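Local coordinates for protein farnesyl pyrophosphate synthase (Pseudomonas aeruginosa, PDB 3ZOU) that catalyses the condensation of prenyl diphosphates to farnesyl diphosphate, adding isopentenyl units to an allylic substrate such as geranyl diphosphate, at residues A5-A8 with R9-R13; L75-A78 with Y79-V82; A168-Q171 with A172-E175; R199-P202 with A203-A206. All blocks are in the same frame, centred on the assembly; numbering follows the deposited sequence. Where two conformers were deposited one is given.

Interaction 1: A5-A8 with R9-R13; sequences AYQA and RCQAR. With 6H6 (3-(2-oxo-1,3-benzoxazol-3(2H)-yl)propanoic acid), chain G.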
ATOM      1  N   ALA A   5      24.304   5.641  20.417  1.00 17.11           N
ATOM      2  CA  ALA A   5      24.999   6.276  19.300  1.00 18.94           C
ATOM      3  C   ALA A   5      24.617   5.653  17.952  1.00 18.96           C
ATOM      4  O   ALA A   5      24.411   6.352  16.955  1.00 18.72           O
ATOM      5  CB  ALA A   5      26.502   6.196  19.472  1.00 19.14           C
ATOM      6  N   TYR A   6      24.436   4.333  17.942  1.00 18.26           N
ATOM      7  CA  TYR A   6      24.094   3.661  16.717  1.00 16.02           C
ATOM      8  C   TYR A   6      22.651   4.087  16.354  1.00 15.37           C
ATOM      9  O   TYR A   6      22.350   4.375  15.179  1.00 15.82           O
ATOM     10  CB  TYR A   6      24.198   2.130  16.865  1.00 15.88           C
ATOM     11  CG  TYR A   6      24.074   1.384  15.567  1.00 16.30           C
ATOM     12  CD1 TYR A   6      25.156   1.170  14.749  1.00 17.44           C
ATOM     13  CD2 TYR A   6      22.837   0.902  15.127  1.00 17.11           C
ATOM     14  CE1 TYR A   6      25.079   0.525  13.510  1.00 18.03           C
ATOM     15  CE2 TYR A   6      22.741   0.271  13.901  1.00 15.95           C
ATOM     16  CZ  TYR A   6      23.815   0.053  13.098  1.00 17.57           C
ATOM     17  OH  TYR A   6      23.729  -0.547  11.904  1.00 15.74           O
ATOM     18  N   GLN A   7      21.784   4.100  17.343  1.00 15.64           N
ATOM     19  CA  GLN A   7      20.384   4.513  17.142  1.00 15.27           C
ATOM     20  C   GLN A   7      20.298   5.970  16.621  1.00 15.99           C
ATOM     21  O   GLN A   7      19.602   6.279  15.633  1.00 17.11           O
ATOM     22  CB  GLN A   7      19.584   4.346  18.404  1.00 16.49           C
ATOM     23  CG  GLN A   7      18.162   4.789  18.340  1.00 17.08           C
ATOM     24  CD  GLN A   7      17.930   6.285  18.475  1.00 20.86           C
ATOM     25  OE1 GLN A   7      18.638   6.980  19.214  1.00 24.90           O
ATOM     26  NE2 GLN A   7      16.881   6.799  17.805  1.00 20.30           N
ATOM     27  N   ALA A   8      21.086   6.851  17.216  1.00 17.38           N
ATOM     28  CA  ALA A   8      21.100   8.251  16.748  1.00 17.69           C
ATOM     29  C   ALA A   8      21.584   8.390  15.318  1.00 17.20           C
ATOM     30  O   ALA A   8      21.025   9.184  14.567  1.00 19.90           O
ATOM     31  CB  ALA A   8      21.908   9.126  17.696  1.00 19.77           C
ATOM     32  N   ARG A   9      22.617   7.649  14.923  1.00 17.41           N
ATOM     33  CA  ARG A   9      23.131   7.666  13.551  1.00 19.15           C
ATOM     34  C   ARG A   9      22.092   7.141  12.534  1.00 18.62           C
ATOM     35  O   ARG A   9      21.886   7.734  11.446  1.00 18.34           O
ATOM     36  CB  ARG A   9      24.407   6.844  13.392  1.00 25.81           C
ATOM     37  CG  ARG A   9      25.669   7.531  13.879  1.00 36.97           C
ATOM     38  CD  ARG A   9      26.940   6.951  13.198  1.00 47.11           C
ATOM     39  NE  ARG A   9      26.927   5.493  12.966  1.00 55.87           N
ATOM     40  CZ  ARG A   9      27.598   4.560  13.670  1.00 66.42           C
ATOM     41  NH1 ARG A   9      28.377   4.876  14.713  1.00 74.08           N
ATOM     42  NH2 ARG A   9      27.492   3.278  13.320  1.00 62.09           N
ATOM     43  N   CYS A  10      21.429   6.035  12.889  1.00 15.65           N
ATOM     44  CA  CYS A  10      20.419   5.514  11.976  1.00 14.95           C
ATOM     45  C   CYS A  10      19.253   6.482  11.882  1.00 15.11           C
ATOM     46  O   CYS A  10      18.689   6.647  10.763  1.00 14.47           O
ATOM     47  CB  CYS A  10      19.931   4.166  12.485  1.00 15.55           C
ATOM     48  SG  CYS A  10      21.155   2.847  12.363  1.00 15.29           S
ATOM     49  N   GLN A  11      18.860   7.083  13.002  1.00 14.57           N
ATOM     50  CA  GLN A  11      17.745   8.048  13.033  1.00 14.20           C
ATOM     51  C   GLN A  11      18.078   9.231  12.115  1.00 15.65           C
ATOM     52  O   GLN A  11      17.289   9.613  11.258  1.00 14.71           O
ATOM     53  CB  GLN A  11      17.485   8.522  14.483  1.00 17.37           C
ATOM     54  CG  GLN A  11      16.320   9.455  14.657  1.00 19.95           C
ATOM     55  CD  GLN A  11      16.263   9.857  16.124  1.00 29.80           C
ATOM     56  OE1 GLN A  11      17.223  10.431  16.621  1.00 38.80           O
ATOM     57  NE2 GLN A  11      15.214   9.513  16.824  1.00 36.73           N
ATOM     58  N   ALA A  12      19.271   9.800  12.262  1.00 16.19           N
ATOM     59  CA  ALA A  12      19.607  10.954  11.443  1.00 16.60           C
ATOM     60  C   ALA A  12      19.589  10.615   9.964  1.00 16.38           C
ATOM     61  O   ALA A  12      19.144  11.417   9.149  1.00 17.41           O
ATOM     62  CB  ALA A  12      20.962  11.518  11.858  1.00 18.07           C
ATOM     63  N   ARG A  13      20.131   9.469   9.602  1.00 15.96           N
ATOM     64  CA  ARG A  13      20.256   9.056   8.216  1.00 17.11           C
ATOM     65  C   ARG A  13      18.882   8.846   7.586  1.00 17.39           C
ATOM     66  O   ARG A  13      18.563   9.378   6.523  1.00 17.98           O
ATOM     67  CB  ARG A  13      21.055   7.799   8.155  1.00 20.09           C
ATOM     68  CG  ARG A  13      21.446   7.471   6.736  1.00 23.81           C
ATOM     69  CD  ARG A  13      22.393   6.323   6.479  1.00 28.71           C
ATOM     70  NE  ARG A  13      22.573   6.373   5.033  1.00 31.08           N
ATOM     71  CZ  ARG A  13      23.489   7.055   4.334  1.00 37.34           C
ATOM     72  NH1 ARG A  13      24.476   7.725   4.928  1.00 37.92           N
ATOM     73  NH2 ARG A  13      23.433   7.034   2.996  1.00 36.48           N
TER
HETATM   74  O   6H6 G1299      16.663   7.895  24.410  0.90 46.37           O
HETATM   75  N1  6H6 G1299      17.800   4.193  22.865  0.90 27.88           N
HETATM   76  O1  6H6 G1299      19.947   4.122  23.685  0.90 30.44           O
HETATM   77  C2  6H6 G1299      19.037   3.712  22.936  0.90 28.46           C
HETATM   78  O2  6H6 G1299      19.163   2.698  22.043  0.90 24.29           O
HETATM   79  C3  6H6 G1299      17.969   2.538  21.448  0.90 21.50           C
HETATM   80  C4  6H6 G1299      17.582   1.628  20.486  0.90 20.43           C
HETATM   81  C5  6H6 G1299      16.267   1.724  20.043  0.90 19.37           C
HETATM   82  C6  6H6 G1299      15.405   2.687  20.560  0.90 19.71           C
HETATM   83  C7  6H6 G1299      15.785   3.607  21.514  0.90 22.05           C
HETATM   84  C8  6H6 G1299      17.092   3.506  21.965  0.90 23.68           C
HETATM   85  C9  6H6 G1299      17.311   5.329  23.633  0.90 33.21           C
HETATM   86  C10 6H6 G1299      17.812   6.549  22.827  0.90 36.01           C
HETATM   87  C11 6H6 G1299      17.156   7.859  23.264  0.90 44.71           C
HETATM   88  OXT 6H6 G1299      17.209   8.811  22.449  0.90 50.91           O
HETATM   89  O   HOH W   1      19.774  11.446  15.538  1.00 26.32           O

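Interaction 2: L75-A78 with Y79-V82; sequences LIHA and YSLV. With GPP (geranyl diphosphate), chain E.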
ATOM      1  N   LEU A  75       7.936   4.031   6.736  1.00  8.73           N
ATOM      2  CA  LEU A  75       6.705   4.540   6.131  1.00  8.72           C
ATOM      3  C   LEU A  75       5.540   3.648   6.496  1.00  8.70           C
ATOM      4  O   LEU A  75       4.438   4.162   6.773  1.00  8.49           O
ATOM      5  CB  LEU A  75       6.861   4.659   4.637  1.00  8.41           C
ATOM      6  CG  LEU A  75       7.757   5.864   4.231  1.00  9.17           C
ATOM      7  CD1 LEU A  75       8.183   5.680   2.798  1.00 10.87           C
ATOM      8  CD2 LEU A  75       7.100   7.214   4.443  1.00  9.89           C
ATOM      9  N   ILE A  76       5.738   2.324   6.411  1.00  7.97           N
ATOM     10  CA  ILE A  76       4.654   1.424   6.783  1.00  8.16           C
ATOM     11  C   ILE A  76       4.296   1.679   8.281  1.00  8.86           C
ATOM     12  O   ILE A  76       3.118   1.697   8.693  1.00  8.42           O
ATOM     13  CB  ILE A  76       4.988  -0.051   6.514  1.00  8.14           C
ATOM     14  CG1 ILE A  76       5.138  -0.331   4.999  1.00  8.98           C
ATOM     15  CG2 ILE A  76       3.958  -1.003   7.157  1.00  9.01           C
ATOM     16  CD1 ILE A  76       3.881  -0.089   4.198  1.00 10.33           C
ATOM     17  N   HIS A  77       5.297   1.652   9.130  1.00  7.78           N
ATOM     18  CA  HIS A  77       5.114   1.878  10.531  1.00  7.95           C
ATOM     19  C   HIS A  77       4.315   3.191  10.823  1.00  8.03           C
ATOM     20  O   HIS A  77       3.302   3.173  11.502  1.00  8.54           O
ATOM     21  CB  HIS A  77       6.468   1.911  11.252  1.00  9.38           C
ATOM     22  CG  HIS A  77       6.361   2.102  12.720  1.00 10.27           C
ATOM     23  ND1 HIS A  77       5.601   1.321  13.550  1.00 11.85           N
ATOM     24  CD2 HIS A  77       6.891   3.067  13.502  1.00 11.39           C
ATOM     25  CE1 HIS A  77       5.710   1.771  14.781  1.00 12.14           C
ATOM     26  NE2 HIS A  77       6.473   2.837  14.764  1.00 12.33           N
ATOM     27  N   ALA A  78       4.733   4.264  10.194  1.00  9.02           N
ATOM     28  CA  ALA A  78       4.099   5.583  10.378  1.00  8.41           C
ATOM     29  C   ALA A  78       2.651   5.547   9.939  1.00  9.32           C
ATOM     30  O   ALA A  78       1.794   6.037  10.625  1.00  9.46           O
ATOM     31  CB  ALA A  78       4.854   6.627   9.592  1.00  9.45           C
ATOM     32  N   TYR A  79       2.384   4.924   8.771  1.00  8.21           N
ATOM     33  CA  TYR A  79       0.982   4.922   8.255  1.00  8.00           C
ATOM     34  C   TYR A  79       0.139   4.123   9.272  1.00  8.61           C
ATOM     35  O   TYR A  79      -1.002   4.538   9.610  1.00  8.15           O
ATOM     36  CB  TYR A  79       0.834   4.395   6.843  1.00  9.18           C
ATOM     37  CG  TYR A  79       0.105   3.050   6.716  1.00  8.63           C
ATOM     38  CD1 TYR A  79      -1.247   2.987   6.890  1.00 10.05           C
ATOM     39  CD2 TYR A  79       0.750   1.878   6.399  1.00  8.81           C
ATOM     40  CE1 TYR A  79      -1.930   1.776   6.803  1.00 10.47           C
ATOM     41  CE2 TYR A  79       0.088   0.661   6.332  1.00  9.19           C
ATOM     42  CZ  TYR A  79      -1.246   0.611   6.514  1.00  9.73           C
ATOM     43  OH  TYR A  79      -1.883  -0.587   6.473  1.00 10.31           O
ATOM     44  N   SER A  80       0.684   3.031   9.817  1.00  8.59           N
ATOM     45  CA  SER A  80      -0.109   2.182  10.732  1.00  9.03           C
ATOM     46  C   SER A  80      -0.469   2.899  11.997  1.00  9.52           C
ATOM     47  O   SER A  80      -1.600   2.756  12.461  1.00  9.85           O
ATOM     48  CB  SER A  80       0.650   0.881  11.014  1.00  9.26           C
ATOM     49  OG  SER A  80       1.665   1.085  11.966  1.00  9.53           O
ATOM     50  N   LEU A  81       0.384   3.799  12.475  1.00  9.54           N
ATOM     51  CA  LEU A  81       0.100   4.548  13.732  1.00 10.65           C
ATOM     52  C   LEU A  81      -0.996   5.593  13.483  1.00  9.96           C
ATOM     53  O   LEU A  81      -1.837   5.796  14.328  1.00 11.42           O
ATOM     54  CB  LEU A  81       1.403   5.172  14.261  1.00 11.33           C
ATOM     55  CG  LEU A  81       2.487   4.154  14.693  1.00 12.91           C
ATOM     56  CD1 LEU A  81       3.661   4.986  15.236  1.00 15.31           C
ATOM     57  CD2 LEU A  81       1.932   3.082  15.623  1.00 14.88           C
ATOM     58  N   VAL A  82      -0.975   6.240  12.317  1.00  9.76           N
ATOM     59  CA  VAL A  82      -2.015   7.215  11.982  1.00  9.38           C
ATOM     60  C   VAL A  82      -3.355   6.521  12.014  1.00 10.00           C
ATOM     61  O   VAL A  82      -4.288   7.055  12.618  1.00 11.01           O
ATOM     62  CB  VAL A  82      -1.713   7.908  10.637  1.00  9.54           C
ATOM     63  CG1 VAL A  82      -2.890   8.776  10.229  1.00  9.94           C
ATOM     64  CG2 VAL A  82      -0.459   8.767  10.733  1.00 10.63           C
TER
HETATM   65  C1  GPP E1297      -0.099   0.329  17.696  0.75 24.44           C
HETATM   66  O1  GPP E1297      -0.500  -0.583  18.748  0.75 23.12           O
HETATM   67  C2  GPP E1297      -0.532  -0.212  16.374  0.75 24.40           C
HETATM   68  C3  GPP E1297       0.243  -1.037  15.628  0.75 19.26           C
HETATM   69  C4  GPP E1297       1.625  -1.278  16.083  0.75 19.73           C
HETATM   70  C5  GPP E1297      -0.171  -1.543  14.320  0.75 20.99           C
HETATM   71  C6  GPP E1297      -1.354  -0.709  13.786  0.75 23.68           C
HETATM   72  C7  GPP E1297      -1.829  -1.364  12.570  0.75 20.89           C
HETATM   73  C8  GPP E1297      -2.720  -0.908  11.702  0.75 18.35           C
HETATM   74  C9  GPP E1297      -3.461   0.441  11.716  0.75 14.22           C
HETATM   75  C10 GPP E1297      -2.879  -1.958  10.648  0.75 17.15           C
HETATM   76  PA  GPP E1297      -1.138   0.008  20.094  0.75 22.68           P
HETATM   77  O1A GPP E1297      -2.475   0.719  19.752  0.75 17.85           O
HETATM   78  O2A GPP E1297      -1.257  -1.182  21.027  0.75 26.15           O
HETATM   79  O3A GPP E1297       0.084   0.929  20.583  0.75 28.28           O
HETATM   80  PB  GPP E1297       0.139   2.529  20.805  0.75 31.68           P
HETATM   81  O1B GPP E1297      -1.178   3.054  20.251  0.75 23.10           O
HETATM   82  O2B GPP E1297       0.257   2.750  22.299  0.75 34.91           O
HETATM   83  O3B GPP E1297       1.385   2.859  19.985  0.75 31.34           O
HETATM   84  O   HOH W   2       3.716  -0.627  12.913  1.00 13.66           O

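Interaction 3: A168-Q171 with A172-E175; sequences ALDQ and AALE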
ATOM      1  N   ALA A 168     -10.346 -13.019  27.817  1.00 44.36           N
ATOM      2  CA  ALA A 168      -9.121 -13.720  28.148  1.00 51.95           C
ATOM      3  C   ALA A 168      -8.431 -14.340  26.918  1.00 53.52           C
ATOM      4  O   ALA A 168      -8.992 -15.201  26.213  1.00 59.06           O
ATOM      5  CB  ALA A 168      -9.431 -14.806  29.163  1.00 51.67           C
ATOM      6  N   LEU A 169      -7.220 -13.872  26.663  1.00 49.02           N
ATOM      7  CA  LEU A 169      -6.265 -14.564  25.814  1.00 44.70           C
ATOM      8  C   LEU A 169      -5.328 -15.340  26.696  1.00 36.18           C
ATOM      9  O   LEU A 169      -4.986 -14.874  27.751  1.00 36.47           O
ATOM     10  CB  LEU A 169      -5.410 -13.558  25.054  1.00 45.67           C
ATOM     11  CG  LEU A 169      -6.118 -12.611  24.095  1.00 49.16           C
ATOM     12  CD1 LEU A 169      -5.065 -11.723  23.467  1.00 53.55           C
ATOM     13  CD2 LEU A 169      -6.850 -13.394  23.020  1.00 51.73           C
ATOM     14  N   ASP A 170      -4.873 -16.494  26.243  1.00 31.27           N
ATOM     15  CA  ASP A 170      -3.797 -17.174  26.936  1.00 28.28           C
ATOM     16  C   ASP A 170      -2.492 -16.640  26.353  1.00 27.94           C
ATOM     17  O   ASP A 170      -2.513 -15.782  25.400  1.00 24.66           O
ATOM     18  CB  ASP A 170      -3.943 -18.716  26.908  1.00 30.30           C
ATOM     19  CG  ASP A 170      -3.978 -19.323  25.532  1.00 31.21           C
ATOM     20  OD1 ASP A 170      -3.778 -18.627  24.518  1.00 28.34           O
ATOM     21  OD2 ASP A 170      -4.216 -20.567  25.443  1.00 32.50           O
ATOM     22  N   GLN A 171      -1.366 -17.104  26.884  1.00 24.51           N
ATOM     23  CA  GLN A 171      -0.084 -16.676  26.364  1.00 21.07           C
ATOM     24  C   GLN A 171       0.063 -16.960  24.856  1.00 19.89           C
ATOM     25  O   GLN A 171       0.577 -16.115  24.114  1.00 18.63           O
ATOM     26  CB  GLN A 171       1.083 -17.387  27.078  1.00 22.81           C
ATOM     27  CG  GLN A 171       2.425 -16.789  26.689  1.00 24.15           C
ATOM     28  CD  GLN A 171       3.566 -17.485  27.408  1.00 27.43           C
ATOM     29  OE1 GLN A 171       3.331 -18.311  28.312  1.00 29.69           O
ATOM     30  NE2 GLN A 171       4.786 -17.227  26.977  1.00 29.55           N
ATOM     31  N   ALA A 172      -0.353 -18.146  24.397  1.00 19.04           N
ATOM     32  CA  ALA A 172      -0.211 -18.508  23.008  1.00 18.73           C
ATOM     33  C   ALA A 172      -0.963 -17.491  22.099  1.00 17.94           C
ATOM     34  O   ALA A 172      -0.413 -17.043  21.092  1.00 17.41           O
ATOM     35  CB  ALA A 172      -0.692 -19.944  22.729  1.00 21.21           C
ATOM     36  N   ALA A 173      -2.170 -17.133  22.462  1.00 19.55           N
ATOM     37  CA  ALA A 173      -2.953 -16.214  21.691  1.00 18.25           C
ATOM     38  C   ALA A 173      -2.389 -14.778  21.762  1.00 18.03           C
ATOM     39  O   ALA A 173      -2.402 -14.055  20.748  1.00 17.35           O
ATOM     40  CB  ALA A 173      -4.406 -16.243  22.119  1.00 18.82           C
ATOM     41  N   LEU A 174      -1.879 -14.385  22.923  1.00 17.09           N
ATOM     42  CA  LEU A 174      -1.237 -13.080  23.041  1.00 16.87           C
ATOM     43  C   LEU A 174      -0.052 -13.040  22.092  1.00 16.50           C
ATOM     44  O   LEU A 174       0.164 -11.996  21.435  1.00 15.51           O
ATOM     45  CB  LEU A 174      -0.807 -12.805  24.479  1.00 17.77           C
ATOM     46  CG  LEU A 174      -0.147 -11.436  24.752  1.00 18.42           C
ATOM     47  CD1 LEU A 174      -1.148 -10.305  24.461  1.00 19.46           C
ATOM     48  CD2 LEU A 174       0.308 -11.325  26.185  1.00 19.86           C
ATOM     49  N   GLU A 175       0.683 -14.123  21.995  1.00 15.44           N
ATOM     50  CA  GLU A 175       1.885 -14.185  21.161  1.00 15.56           C
ATOM     51  C   GLU A 175       1.555 -14.198  19.663  1.00 14.95           C
ATOM     52  O   GLU A 175       2.259 -13.536  18.865  1.00 14.01           O
ATOM     53  CB  GLU A 175       2.833 -15.303  21.569  1.00 19.29           C
ATOM     54  CG  GLU A 175       3.418 -14.928  22.924  1.00 23.39           C
ATOM     55  CD  GLU A 175       4.470 -15.892  23.432  1.00 25.55           C
ATOM     56  OE1 GLU A 175       4.704 -16.939  22.782  1.00 26.57           O
ATOM     57  OE2 GLU A 175       5.066 -15.554  24.472  1.00 26.27           O
TER

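Interaction 4: R199-P202 with A203-A206; sequences RAEP and ASLA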
ATOM      1  N   ARG A 199      24.473 -10.036   0.186  1.00 23.61           N
ATOM      2  CA  ARG A 199      25.167 -11.227   0.695  1.00 26.62           C
ATOM      3  C   ARG A 199      24.232 -12.102   1.497  1.00 26.66           C
ATOM      4  O   ARG A 199      24.671 -12.908   2.333  1.00 31.82           O
ATOM      5  CB  ARG A 199      26.389 -10.811   1.524  1.00 29.56           C
ATOM      6  CG  ARG A 199      27.293  -9.830   0.789  1.00 33.83           C
ATOM      7  CD  ARG A 199      28.393  -9.103   1.594  1.00 42.71           C
ATOM      8  NE  ARG A 199      28.968  -8.011   0.777  1.00 50.23           N
ATOM      9  CZ  ARG A 199      30.031  -7.276   1.115  1.00 59.22           C
ATOM     10  NH1 ARG A 199      30.690  -7.508   2.252  1.00 63.53           N
ATOM     11  NH2 ARG A 199      30.448  -6.303   0.304  1.00 57.82           N
ATOM     12  N   ALA A 200      22.934 -11.995   1.240  1.00 22.69           N
ATOM     13  CA  ALA A 200      22.002 -12.800   1.944  1.00 24.72           C
ATOM     14  C   ALA A 200      22.206 -14.226   1.458  1.00 28.10           C
ATOM     15  O   ALA A 200      22.609 -14.446   0.329  1.00 33.25           O
ATOM     16  CB  ALA A 200      20.614 -12.309   1.706  1.00 24.46           C
ATOM     17  N   GLU A 201      22.035 -15.174   2.345  1.00 22.66           N
ATOM     18  CA  GLU A 201      21.733 -16.528   1.935  1.00 22.58           C
ATOM     19  C   GLU A 201      20.793 -17.178   2.867  1.00 22.88           C
ATOM     20  O   GLU A 201      20.485 -16.628   3.905  1.00 19.51           O
ATOM     21  CB  GLU A 201      22.985 -17.331   1.639  1.00 31.26           C
ATOM     22  CG  GLU A 201      24.127 -17.039   2.490  1.00 30.27           C
ATOM     23  CD  GLU A 201      23.909 -17.532   3.897  1.00 39.42           C
ATOM     24  OE1 GLU A 201      23.110 -18.507   4.157  1.00 37.70           O
ATOM     25  OE2 GLU A 201      24.600 -16.936   4.740  1.00 40.25           O
ATOM     26  N   PRO A 202      20.223 -18.333   2.497  1.00 20.08           N
ATOM     27  CA  PRO A 202      19.145 -18.852   3.330  1.00 20.14           C
ATOM     28  C   PRO A 202      19.443 -19.095   4.793  1.00 17.75           C
ATOM     29  O   PRO A 202      18.634 -18.799   5.594  1.00 19.66           O
ATOM     30  CB  PRO A 202      18.714 -20.149   2.626  1.00 20.18           C
ATOM     31  CG  PRO A 202      19.072 -19.876   1.223  1.00 21.46           C
ATOM     32  CD  PRO A 202      20.329 -19.028   1.196  1.00 21.59           C
ATOM     33  N   ALA A 203      20.610 -19.683   5.123  1.00 16.70           N
ATOM     34  CA  ALA A 203      20.882 -19.924   6.508  1.00 15.94           C
ATOM     35  C   ALA A 203      21.004 -18.594   7.262  1.00 14.21           C
ATOM     36  O   ALA A 203      20.536 -18.513   8.390  1.00 15.60           O
ATOM     37  CB  ALA A 203      22.158 -20.730   6.641  1.00 19.11           C
ATOM     38  N   SER A 204      21.688 -17.614   6.696  1.00 15.39           N
ATOM     39  CA  SER A 204      21.787 -16.322   7.421  0.50 15.22           C
ATOM     40  C   SER A 204      20.453 -15.634   7.544  1.00 14.75           C
ATOM     41  O   SER A 204      20.145 -15.032   8.591  1.00 14.35           O
ATOM     42  CB  SER A 204      22.746 -15.381   6.785  0.50 15.35           C
ATOM     43  OG  SER A 204      24.053 -15.874   6.872  0.50 16.04           O
ATOM     44  N   LEU A 205      19.646 -15.712   6.487  1.00 15.91           N
ATOM     45  CA  LEU A 205      18.284 -15.171   6.595  1.00 15.56           C
ATOM     46  C   LEU A 205      17.442 -15.839   7.649  1.00 16.16           C
ATOM     47  O   LEU A 205      16.723 -15.191   8.362  1.00 15.23           O
ATOM     48  CB  LEU A 205      17.570 -15.244   5.248  1.00 18.28           C
ATOM     49  CG  LEU A 205      18.140 -14.344   4.156  1.00 19.96           C
ATOM     50  CD1 LEU A 205      17.353 -14.465   2.841  1.00 21.94           C
ATOM     51  CD2 LEU A 205      18.145 -12.871   4.550  1.00 20.91           C
ATOM     52  N   ALA A 206      17.551 -17.147   7.794  1.00 13.93           N
ATOM     53  CA  ALA A 206      16.789 -17.860   8.753  1.00 15.33           C
ATOM     54  C   ALA A 206      17.227 -17.447  10.168  1.00 14.26           C
ATOM     55  O   ALA A 206      16.409 -17.324  11.086  1.00 16.41           O
ATOM     56  CB  ALA A 206      16.942 -19.366   8.542  1.00 15.07           C
TER

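Interaction 1: A5-A8 with R9-R13
Tyr-6 carries CG opposite its backbone N (chi1 -171°), while Cys-10 keeps SG beside its own N (chi1 -70°), and these settings bring ring and thiol together one turn apart. This is an i to i+4 Cys sulfur-aromatic contact on helix 3-19, the first helix of the all-helical prenyltransferase fold. SG lies obliquely to the ring, 4.0 Å from the Tyr-6 centroid. Its nearest ring atom is Tyr-6 CE2, at 3.4 Å. Arg-9 approaches the ring at CD1, on the same side of its plane as the thiol. Its chain bends at chi3, and NH2 of Arg-9 stops 3.5 Å from Tyr-6 CD1. The guanidinium and ring planes stand 77° apart, so the two groups are not stacked. Tyr-6 OH leads on to Glu-57, and the thiol side of the helix packs on helix 47-58.

Gln-7 and Gln-11 form a second pair of neighbours. Their amides are nearly perpendicular, and NE2 of each approaches the other without sharing a hydrogen. Each has its own acceptor in the adjoining loop: Gln-7 NE2 bonds to Lys-45 O and Gln-11 NE2 to Gly-44 O. The helix is thus stitched to that loop twice. Gln-7 also lines the pocket of the bound benzoxazolone acid. Its CG lies 3.8 Å from ligand C3, and its OE1 lies 3.7 Å from ligand C10.

Backbone bonds run from Arg-9, Cys-10, Gln-11 and Ala-12 back to the residues four earlier. A water adds a side link: it donates to Ala-8 O at 2.8 Å and to Gln-11 OE1 at 3.0 Å.

Interaction 2: L75-A78 with Y79-V82
Leu-75 O accepts the N-H of Tyr-79, and also lies at the edge of the Tyr-79 ring, near its plane. The turn lies on helix 67-85 of the prenyltransferase fold, just ahead of magnesium-binding Asp-84 in the aspartate-rich region. One residue on, Ile-76 O takes the N-H of Ser-80. The same oxygen comes 3.3 Å from Tyr-79 CD2. The Tyr-79 ring meets His-83 edge-to-face and packs on Asp-115 of the second subunit.

His-77 takes part through both its carbonyl and its ring. Its carbonyl O accepts twice, from Leu-81 N and from Ser-80 OG at 2.7 Å. The serine hydroxyl reaches it because chi1 of 79° sets OG between the backbone N and the carbonyl carbon. A water donates to Ser-80 OG at 2.8 Å and sits in the imidazole plane, 2.8 Å from His-77 ND1. Leu-81 CG covers one face of the imidazole in a CH-pi contact, 4.3 Å from the centroid and offset toward the rim.

Ala-78 O accepts from Val-82 N and, weakly, from Leu-81 N.

Ser-80 and Leu-81 also border geranyl diphosphate. Ser-80 O lies 3.1 Å from ligand C9, and Leu-81 CD2 lies 4.0 Å from ligand C1. Ser-80 meets the prenyl tail with its carbonyl oxygen and CB, while its hydroxyl is engaged by His-77 O and the water. Leu-81 gives an apolar surface beside the carbon that bears the diphosphate.

Interaction 3: A168-Q171 with A172-E175
Asp-170 and Ala-173 make the capping bond at the start of helix 171-196. Ala-173 N donates to Asp-170 OD1 at 3.0 Å, nearly along the carboxylate C-O bond. With chi1 at 59°, the Asp-170 carboxylate folds back so that OD1 faces the first turn. The negative carboxylate at this helix end would probably be stabilised by the helix dipole. Main-chain bonds follow at once, from Leu-174 N to Asp-170 O and from Glu-175 N to Gln-171 O.

A side-chain bond runs along the helix. Gln-171 and Glu-175 lie side by side and point the same way. Gln-171 NE2 donates to Glu-175 OE2 at 3.0 Å with a nearly straight N-H. The acceptor lies in the amide plane, but the donor comes from above the carboxylate plane, 52° out of it. Glu-175 OE2 has further partners: it is hydrogen-bonded to Tyr-262 OH and weakly to Tyr-250 OH.

Apolar contacts fill the other side. Leu-169 CD2 touches Ala-173 CB at 3.9 Å, and Leu-169 CD1 meets Leu-174 CD1 at 4.3 Å. Leu-174 also packs on Tyr-250 and Leu-253 of helix 250-254.

Leu-169, just before the N-cap, thus meets Leu-174, four residues after the N-cap. This pair is a hydrophobic staple, and it accompanies the aspartate N-cap at the start of the helix.

Interaction 4: R199-P202 with A203-A206
The carboxylate of Glu-201 receives Ser-204 N from above its plane, with the nitrogen 42° out of it and 3.0 Å from OE1. At the other oxygen, Ser-204 OG lies 2.4 Å from Glu-201 OE2. That distance is too short for an ordinary hydrogen bond, and Ser-204 was modelled in two conformers, so the detail is doubtful. The N-H bond is the capping bond of helix 202-227: Glu-201 is its N-cap. The glutamate chain is bent at chi2 (70°), which curls the carboxylate back over the first turn. OE1 also passes 3.5 Å from Ala-203 CB.

Pro-202 follows as the first residue of the helix. It has no N-H to give, and at this position an N-H would have no acceptor one turn earlier within the helix. Its carbonyl does take part: Ala-206 N donates to Pro-202 O at 3.0 Å. Leu-205 N donates to Glu-201 O at 2.9 Å, in a nearly straight bond.

Ala-200 CB and Leu-205 CD2 touch at 3.8 Å. They belong to the residue before the N-cap and the residue four after the N-cap, the pair that defines a hydrophobic staple. Leu-205 continues onto Arg-191 and Ala-194 of helix 171-196, so the incoming helix lies against the one before it. Leu-205 CG rests 3.3 Å from Glu-201 O.

In the fold
From the N terminus, interaction 1 comes first, on helix 3-19, which packs on helix 47-58 beside the benzoxazolone acid. Interaction 2 follows on helix 67-85, about 20 Å away between centres. That helix runs into the aspartate-rich region where Asp-84 and Asp-90 bind magnesium. Interaction 3 starts helix 171-196, which also carries Lys-181 of the geranyl diphosphate site. Interaction 4 starts the next helix, 202-227, with the same kind of cap. Each contact is local: none closes a long loop, and none nests in or crosses another. Interactions 1 and 3 lie on opposite sides of the chain centre, as do interactions 2 and 4.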